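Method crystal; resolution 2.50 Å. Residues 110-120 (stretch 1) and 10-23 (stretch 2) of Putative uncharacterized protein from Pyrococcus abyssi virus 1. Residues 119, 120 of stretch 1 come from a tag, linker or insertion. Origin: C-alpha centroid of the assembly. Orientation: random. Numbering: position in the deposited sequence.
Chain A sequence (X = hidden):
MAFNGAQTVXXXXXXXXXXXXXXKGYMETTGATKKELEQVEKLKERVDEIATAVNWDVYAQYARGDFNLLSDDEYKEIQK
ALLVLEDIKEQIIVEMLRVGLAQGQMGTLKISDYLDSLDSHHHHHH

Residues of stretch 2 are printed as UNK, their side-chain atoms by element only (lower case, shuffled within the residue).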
# COMPACT_ATOMS: atom_id res chain seq x y z
N LYS A 110 -16.25 -6.30 -12.19
CA LYS A 110 -15.97 -7.40 -11.27
C LYS A 110 -14.56 -7.26 -10.66
O LYS A 110 -14.39 -7.52 -9.46
CB LYS A 110 -16.11 -8.77 -11.96
CG LYS A 110 -17.51 -9.10 -12.48
CD LYS A 110 -17.53 -10.54 -13.02
CE LYS A 110 -18.79 -10.87 -13.79
NZ LYS A 110 -18.79 -12.28 -14.25
N ILE A 111 -13.56 -6.89 -11.49
CA ILE A 111 -12.17 -6.70 -11.11
C ILE A 111 -12.13 -5.61 -10.06
O ILE A 111 -11.54 -5.81 -8.99
CB ILE A 111 -11.29 -6.33 -12.35
CG1 ILE A 111 -11.02 -7.56 -13.24
CG2 ILE A 111 -9.98 -5.64 -11.94
CD1 ILE A 111 -10.47 -7.22 -14.54
N SER A 112 -12.81 -4.48 -10.37
CA SER A 112 -12.93 -3.31 -9.51
C SER A 112 -13.55 -3.66 -8.13
O SER A 112 -13.01 -3.26 -7.10
CB SER A 112 -13.70 -2.19 -10.23
OG SER A 112 -13.49 -0.93 -9.63
N ASP A 113 -14.63 -4.44 -8.13
CA ASP A 113 -15.31 -4.88 -6.90
C ASP A 113 -14.39 -5.78 -6.06
O ASP A 113 -14.31 -5.61 -4.84
CB ASP A 113 -16.64 -5.60 -7.23
CG ASP A 113 -17.84 -4.70 -7.57
OD1 ASP A 113 -17.62 -3.49 -7.87
OD2 ASP A 113 -18.98 -5.22 -7.57
N TYR A 114 -13.66 -6.71 -6.73
CA TYR A 114 -12.67 -7.57 -6.10
C TYR A 114 -11.55 -6.72 -5.46
O TYR A 114 -11.23 -6.91 -4.30
CB TYR A 114 -12.09 -8.57 -7.12
CG TYR A 114 -10.85 -9.29 -6.64
CD1 TYR A 114 -10.92 -10.23 -5.62
CD2 TYR A 114 -9.60 -9.03 -7.22
CE1 TYR A 114 -9.78 -10.89 -5.17
CE2 TYR A 114 -8.46 -9.69 -6.78
CZ TYR A 114 -8.55 -10.62 -5.75
OH TYR A 114 -7.41 -11.25 -5.29
N LEU A 115 -11.02 -5.73 -6.20
CA LEU A 115 -9.97 -4.84 -5.70
C LEU A 115 -10.41 -4.04 -4.49
O LEU A 115 -9.67 -3.98 -3.51
CB LEU A 115 -9.39 -3.93 -6.81
CG LEU A 115 -8.59 -4.66 -7.91
CD1 LEU A 115 -8.21 -3.71 -9.03
CD2 LEU A 115 -7.36 -5.35 -7.35
N ASP A 116 -11.64 -3.51 -4.52
CA ASP A 116 -12.25 -2.74 -3.44
C ASP A 116 -12.37 -3.60 -2.19
O ASP A 116 -12.13 -3.08 -1.10
CB ASP A 116 -13.64 -2.22 -3.84
CG ASP A 116 -13.70 -1.14 -4.92
OD1 ASP A 116 -12.63 -0.66 -5.34
OD2 ASP A 116 -14.82 -0.80 -5.36
N SER A 117 -12.68 -4.91 -2.36
CA SER A 117 -12.87 -5.88 -1.28
C SER A 117 -11.61 -6.10 -0.46
O SER A 117 -11.69 -6.22 0.77
CB SER A 117 -13.40 -7.21 -1.82
OG SER A 117 -12.37 -8.01 -2.38
N LEU A 118 -10.45 -6.15 -1.15
CA LEU A 118 -9.11 -6.34 -0.58
C LEU A 118 -8.65 -5.17 0.34
O LEU A 118 -7.86 -5.40 1.26
CB LEU A 118 -8.11 -6.52 -1.73
CG LEU A 118 -7.84 -7.94 -2.28
CD1 LEU A 118 -8.98 -8.88 -2.10
CD2 LEU A 118 -7.46 -7.88 -3.71
N ASP A 119 -9.18 -3.96 0.10
CA ASP A 119 -8.88 -2.69 0.79
C ASP A 119 -9.66 -2.40 2.07
O ASP A 119 -9.18 -1.65 2.92
CB ASP A 119 -9.10 -1.53 -0.19
CG ASP A 119 -7.84 -1.03 -0.83
OD1 ASP A 119 -7.02 -1.87 -1.28
OD2 ASP A 119 -7.67 0.21 -0.89
N SER A 120 -10.89 -2.93 2.17
CA SER A 120 -11.76 -2.70 3.32
C SER A 120 -12.05 -4.01 4.04
O SER A 120 -11.15 -4.59 4.62
CB SER A 120 -13.05 -2.00 2.90
OG SER A 120 -13.71 -2.70 1.86
N UNK A 10 -4.60 7.33 1.69
CA UNK A 10 -4.17 5.96 1.97
C UNK A 10 -5.02 4.95 1.18
O UNK A 10 -4.44 4.11 0.48
c UNK A 10 -3.98 4.15 3.81
c UNK A 10 -2.89 6.44 4.19
c UNK A 10 -1.45 6.37 3.33
c UNK A 10 -4.08 5.66 3.52
N UNK A 11 -6.36 5.09 1.21
CA UNK A 11 -7.26 4.21 0.46
C UNK A 11 -6.99 4.25 -1.04
O UNK A 11 -6.98 3.19 -1.69
o UNK A 11 -9.19 1.82 2.03
c UNK A 11 -8.88 2.83 2.68
n UNK A 11 -8.24 2.76 3.83
c UNK A 11 -8.73 4.53 0.76
c UNK A 11 -9.21 4.23 2.19
N UNK A 12 -6.73 5.45 -1.58
CA UNK A 12 -6.46 5.63 -3.00
C UNK A 12 -5.11 5.01 -3.39
O UNK A 12 -5.03 4.34 -4.43
c UNK A 12 -10.23 7.69 -4.45
n UNK A 12 -10.92 7.25 -5.71
c UNK A 12 -6.54 7.13 -3.39
c UNK A 12 -8.72 7.75 -4.62
c UNK A 12 -7.95 7.77 -3.28
N UNK A 13 -4.06 5.21 -2.55
CA UNK A 13 -2.73 4.64 -2.81
C UNK A 13 -2.82 3.10 -2.70
O UNK A 13 -2.38 2.40 -3.62
c UNK A 13 -1.44 6.80 -2.12
c UNK A 13 -1.60 5.26 -1.90
c UNK A 13 -0.24 4.55 -2.13
c UNK A 13 -0.86 7.64 -0.87
N UNK A 14 -3.46 2.58 -1.62
CA UNK A 14 -3.66 1.14 -1.42
C UNK A 14 -4.36 0.49 -2.62
O UNK A 14 -3.83 -0.49 -3.15
c UNK A 14 -4.41 0.84 -0.13
o UNK A 14 -3.70 1.34 0.99
N UNK A 15 -5.49 1.08 -3.11
CA UNK A 15 -6.21 0.57 -4.29
C UNK A 15 -5.26 0.50 -5.46
O UNK A 15 -5.19 -0.53 -6.13
c UNK A 15 -9.37 -0.03 -7.51
c UNK A 15 -8.65 0.15 -9.77
n UNK A 15 -10.11 -0.35 -6.40
c UNK A 15 -8.37 0.83 -5.63
c UNK A 15 -8.24 0.70 -7.06
c UNK A 15 -7.40 1.49 -4.69
c UNK A 15 -9.49 0.14 -5.28
c UNK A 15 -9.60 -0.29 -8.87
c UNK A 15 -7.33 1.20 -8.01
c UNK A 15 -7.54 0.90 -9.35
N UNK A 16 -4.56 1.60 -5.72
CA UNK A 16 -3.64 1.69 -6.86
C UNK A 16 -2.48 0.68 -6.78
O UNK A 16 -2.15 0.08 -7.81
c UNK A 16 -4.15 4.15 -7.54
c UNK A 16 -3.57 5.51 -7.56
c UNK A 16 -4.62 3.83 -8.93
c UNK A 16 -3.13 3.13 -7.04
N UNK A 17 -1.93 0.43 -5.56
CA UNK A 17 -0.85 -0.55 -5.37
C UNK A 17 -1.36 -1.97 -5.62
O UNK A 17 -0.75 -2.72 -6.39
n UNK A 17 3.48 3.01 -3.64
c UNK A 17 -0.18 -0.41 -4.00
c UNK A 17 0.59 0.91 -3.86
n UNK A 17 2.15 1.83 -2.17
n UNK A 17 3.11 3.82 -1.53
c UNK A 17 1.89 0.72 -3.10
c UNK A 17 2.92 2.88 -2.44
N UNK A 18 -2.54 -2.31 -5.03
CA UNK A 18 -3.21 -3.60 -5.18
C UNK A 18 -3.57 -3.85 -6.65
O UNK A 18 -3.43 -4.98 -7.13
c UNK A 18 -4.44 -3.68 -4.26
c UNK A 18 -4.97 -5.10 -4.13
o UNK A 18 -4.15 -3.11 -2.97
N UNK A 19 -3.95 -2.77 -7.38
CA UNK A 19 -4.29 -2.81 -8.81
C UNK A 19 -3.06 -3.13 -9.64
O UNK A 19 -3.17 -3.83 -10.65
c UNK A 19 -4.90 -1.49 -9.24
N UNK A 20 -1.89 -2.61 -9.23
CA UNK A 20 -0.61 -2.88 -9.90
C UNK A 20 -0.19 -4.33 -9.63
O UNK A 20 0.21 -5.03 -10.57
c UNK A 20 1.94 -2.28 -9.79
c UNK A 20 0.19 -0.49 -10.33
c UNK A 20 0.65 0.70 -9.68
c UNK A 20 0.47 -1.80 -9.54
N UNK A 21 -0.33 -4.81 -8.38
CA UNK A 21 -0.05 -6.20 -7.99
C UNK A 21 -0.89 -7.14 -8.86
O UNK A 21 -0.35 -8.10 -9.42
c UNK A 21 -0.38 -6.42 -6.51
N UNK A 22 -2.20 -6.81 -9.03
CA UNK A 22 -3.17 -7.56 -9.84
C UNK A 22 -2.71 -7.68 -11.29
O UNK A 22 -2.66 -8.79 -11.81
c UNK A 22 -7.03 -8.15 -12.36
c UNK A 22 -6.52 -8.47 -9.66
c UNK A 22 -7.59 -9.12 -10.26
c UNK A 22 -4.55 -6.89 -9.75
c UNK A 22 -7.85 -8.96 -11.60
c UNK A 22 -5.69 -7.64 -10.41
c UNK A 22 -5.96 -7.48 -11.76
N UNK A 23 -2.35 -6.53 -11.93
CA UNK A 23 -1.86 -6.46 -13.32
C UNK A 23 -0.60 -7.28 -13.54
O UNK A 23 -0.51 -7.99 -14.54
c UNK A 23 -1.57 -5.01 -13.70
c UNK A 23 -2.44 -4.37 -15.94
c UNK A 23 -2.71 -2.85 -13.99
c UNK A 23 -2.65 -4.28 -14.44

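Position 10 carries four carbons, forked at the first, with one arm two carbons long; its end leads away from stretch 1. It is Ile 10. At position 11, three carbons end in one oxygen and one nitrogen, an amide whose end comes near the side chain of Asp 119: this is Gln 11. Position 12 has four carbons in a row ending in nitrogen; its CA-to-CB bond points away from stretch 1, which it does not touch. It is Lys 12. Position 13 repeats the four-carbon pattern forked at the first atom, its CA-to-CB bond again pointing away, and is Ile 13.

Position 14 has one carbon and one oxygen. Its CB lies 3.4 Å from Asp 119 OD2, and the residue is Ser 14, whose OG turns back to its own helix and donates to Ile 10 O (2.9 Å). At position 15, one carbon leads to fused five- and six-membered rings holding eight carbons and one nitrogen, packed against Ser 112, Leu 115 and Asp 116; only tryptophan fits. Trp 15 NE1 donates a hydrogen bond to Asp 116 OD1 (2.8 Å), which lies at the ring edge, near its plane.

Position 16, four carbons forked at the second, has its CA-to-CB bond pointing away and is Leu 16. Position 17 has three carbons, a nitrogen, then a carbon with two more nitrogens: Arg 17, beyond reach of stretch 1. At position 18 one carbon bears an oxygen and a carbon, the mark of Thr 18; its CG2 meets Leu 118 CD2 at 3.8 Å, while OG1 donates to Ser 14 O (2.6 Å). The single carbon of position 19, Ala 19, places CB 4.0 Å from Leu 115 CD1.

Position 20, four carbons forked at the first, is Ile 20, and position 21, one carbon, is Ala 21; neither touches stretch 1. A six-carbon ring on one carbon at position 22 meets Ile 111, Tyr 114 and Leu 115. In Phe 22, Ile 111 CG2 covers one ring face, and CE2 approaches Tyr 114 CE2 at 3.6 Å, rim to rim. Position 23, four carbons forked at the second, is Leu 23, out of reach.

The two helices cross at 123°, their axes approaching to 9.5 Å, and bury 598 Å². Leu 115 fits among Trp 15, Thr 18, Ala 19 and Phe 22, while Trp 15 fits among Ser 112, Leu 115, Asp 116 and Asp 119. Tag-derived Asp 119 sits among Gln 11, Ser 14, Trp 15 and Thr 18, without a hydrogen bond to stretch 2. Apolar packing around Leu 115 and Phe 22 lies beside this polar residue, and the bond from Trp 15 NE1 to Asp 116 OD1 is the one hydrogen bond across the contact.

Stretch 2 (10-23) IQKISWLRTAIAFL
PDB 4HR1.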